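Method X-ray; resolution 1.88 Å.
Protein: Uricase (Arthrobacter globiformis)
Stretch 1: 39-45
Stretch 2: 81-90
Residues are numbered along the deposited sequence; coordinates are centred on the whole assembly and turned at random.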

# COMPACT_ATOMS: atom_id res chain seq x y z
N ILE A 39 24.71 1.83 11.60
CA ILE A 39 23.83 1.20 10.62
C ILE A 39 23.56 2.09 9.40
O ILE A 39 23.24 3.26 9.54
N GLN A 40 23.71 1.51 8.21
CA GLN A 40 23.41 2.22 6.97
C GLN A 40 22.40 1.30 6.29
O GLN A 40 22.66 0.11 6.10
N ASP A 41 21.24 1.85 5.94
CA ASP A 41 20.15 1.06 5.36
C ASP A 41 19.73 1.68 4.03
O ASP A 41 19.22 2.80 4.00
N LEU A 42 19.92 0.94 2.93
CA LEU A 42 19.59 1.44 1.59
C LEU A 42 18.74 0.51 0.72
O LEU A 42 18.72 -0.71 0.91
N ASN A 43 18.04 1.11 -0.24
CA ASN A 43 17.23 0.38 -1.23
C ASN A 43 17.88 0.87 -2.53
O ASN A 43 17.61 1.99 -2.97
N VAL A 44 18.71 0.02 -3.13
CA VAL A 44 19.47 0.38 -4.33
C VAL A 44 18.97 -0.15 -5.67
O VAL A 44 18.55 -1.29 -5.79
N THR A 45 19.04 0.71 -6.69
CA THR A 45 18.63 0.34 -8.03
C THR A 45 19.77 0.68 -8.99
O THR A 45 20.33 1.78 -8.94
N GLY A 81 32.61 -0.64 2.68
CA GLY A 81 32.07 0.51 3.39
C GLY A 81 31.99 1.72 2.48
O GLY A 81 32.65 1.79 1.45
N PHE A 82 31.17 2.69 2.87
CA PHE A 82 31.00 3.90 2.09
C PHE A 82 30.63 5.05 3.02
O PHE A 82 29.85 4.87 3.95
N ALA A 83 31.21 6.22 2.75
CA ALA A 83 30.98 7.40 3.57
C ALA A 83 29.55 7.92 3.49
O ALA A 83 28.94 8.24 4.51
N THR A 84 29.03 7.99 2.27
CA THR A 84 27.67 8.48 2.06
C THR A 84 27.01 7.66 0.96
O THR A 84 27.68 6.91 0.25
N THR A 85 25.70 7.81 0.84
CA THR A 85 24.94 7.10 -0.18
C THR A 85 25.39 7.55 -1.57
O THR A 85 25.56 6.73 -2.47
N GLU A 86 25.57 8.86 -1.75
CA GLU A 86 25.99 9.37 -3.05
C GLU A 86 27.35 8.81 -3.46
O GLU A 86 27.56 8.47 -4.62
N GLU A 87 28.28 8.71 -2.52
CA GLU A 87 29.60 8.18 -2.84
C GLU A 87 29.54 6.70 -3.16
O GLU A 87 30.34 6.19 -3.95
N PHE A 88 28.59 5.99 -2.57
CA PHE A 88 28.43 4.57 -2.85
C PHE A 88 27.95 4.43 -4.29
O PHE A 88 28.46 3.60 -5.04
N LEU A 89 26.98 5.26 -4.68
CA LEU A 89 26.46 5.20 -6.04
C LEU A 89 27.54 5.57 -7.06
O LEU A 89 27.61 4.98 -8.14
N LEU A 90 28.37 6.55 -6.71
CA LEU A 90 29.45 6.97 -7.61
C LEU A 90 30.42 5.83 -7.89
O LEU A 90 30.88 5.65 -9.02

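A helix laid on a strand illustrates how alternation in the strand selects the residues that pack. In this uricase, the strand 39-45 runs at 29° to the helix 85-90, their axes 11.0 Å apart at closest approach, and Q40, L42 and V44 direct their CA-to-CB bonds toward the second stretch, while D41 and T45 point away.

The apolar contacts centre on L42, in the extended m,t rotamer. Its CD1 lies 3.8 Å from F82 CE2 and 4.0 Å from F88 CD2, so a single methyl bridges two aromatic rings. F82 leaves its backbone sideways, but chi1 p brings the ring end nearer the strand; F88, chi1 t, directs its CA-to-CB bond toward the strand. V44, also t, sets CG2 at the edge of the F88 ring, 4.3 Å from CE2, and CG1 4.4 Å from CD2 of L89, whose m,t side chain starts sideways and reaches inward.

Polar atoms also meet the apolar side chains. The other methyl of L42, CD2, approaches T85 OG1 to 3.2 Å; that hydroxyl is hydrogen-bonded elsewhere in the structure. The Q40 side chain (chi1 m, chi2 t) brings its amide end over one face of the F82 ring.

Within the second stretch, T84 caps the helix: its OG1 accepts from E87 N (3.2 Å) and donates to E87 OE2 (2.7 Å).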

# COMPACT_ATOMS: atom_id res chain seq x y z
CB ILE A 39 22.44 0.87 11.25
CG1 ILE A 39 22.61 -0.09 12.42
CG2 ILE A 39 21.51 0.27 10.19
CD1 ILE A 39 23.18 -1.44 12.04
CB GLN A 40 24.67 2.42 6.13
CG GLN A 40 25.58 3.53 6.70
CD GLN A 40 26.90 3.63 5.97
OE1 GLN A 40 27.18 4.59 5.26
NE2 GLN A 40 27.74 2.61 6.15
CB ASP A 41 18.98 1.08 6.36
CG ASP A 41 17.91 0.03 6.07
OD1 ASP A 41 17.93 -0.56 4.97
OD2 ASP A 41 17.05 -0.18 6.95
CB LEU A 42 20.88 1.71 0.80
CG LEU A 42 21.94 2.68 1.34
CD1 LEU A 42 23.16 2.66 0.41
CD2 LEU A 42 21.36 4.08 1.43
CB ASN A 43 15.76 0.82 -1.17
CG ASN A 43 14.87 -0.04 -2.05
OD1 ASN A 43 13.76 0.38 -2.43
ND2 ASN A 43 15.32 -1.24 -2.36
CB VAL A 44 20.95 -0.07 -4.16
CG1 VAL A 44 21.80 0.43 -5.32
CG2 VAL A 44 21.49 0.43 -2.82
CB THR A 45 17.36 1.09 -8.46
OG1 THR A 45 16.25 0.61 -7.69
CG2 THR A 45 17.09 0.88 -9.95
CB PHE A 82 29.91 3.71 1.02
CG PHE A 82 28.68 3.01 1.53
CD1 PHE A 82 28.65 1.62 1.66
CD2 PHE A 82 27.54 3.74 1.87
CE1 PHE A 82 27.51 0.97 2.11
CE2 PHE A 82 26.39 3.09 2.33
CZ PHE A 82 26.37 1.70 2.45
CB ALA A 83 31.96 8.51 3.16
CB THR A 84 27.65 9.95 1.61
OG1 THR A 84 28.35 10.06 0.36
CG2 THR A 84 28.33 10.86 2.65
CB THR A 85 23.44 7.36 -0.00
OG1 THR A 85 23.03 6.86 1.28
CG2 THR A 85 22.63 6.68 -1.09
CB GLU A 86 26.02 10.90 -3.04
CG GLU A 86 24.64 11.52 -2.96
CD GLU A 86 24.20 11.84 -1.53
OE1 GLU A 86 24.57 11.10 -0.59
OE2 GLU A 86 23.47 12.84 -1.35
CB GLU A 87 30.56 8.47 -1.68
CG GLU A 87 30.86 9.95 -1.55
CD GLU A 87 31.54 10.31 -0.25
OE1 GLU A 87 32.72 9.94 -0.07
OE2 GLU A 87 30.89 10.96 0.59
CB PHE A 88 27.38 3.96 -1.91
CG PHE A 88 27.22 2.47 -2.08
CD1 PHE A 88 28.30 1.60 -1.92
CD2 PHE A 88 25.97 1.93 -2.37
CE1 PHE A 88 28.14 0.22 -2.05
CE2 PHE A 88 25.80 0.54 -2.50
CZ PHE A 88 26.89 -0.31 -2.34
CB LEU A 89 25.26 6.14 -6.19
CG LEU A 89 24.02 5.83 -5.34
CD1 LEU A 89 22.95 6.88 -5.61
CD2 LEU A 89 23.49 4.44 -5.66
CB LEU A 90 30.19 8.17 -7.01
CG LEU A 90 29.46 9.52 -7.12
CD1 LEU A 90 30.10 10.55 -6.20
CD2 LEU A 90 29.51 10.00 -8.56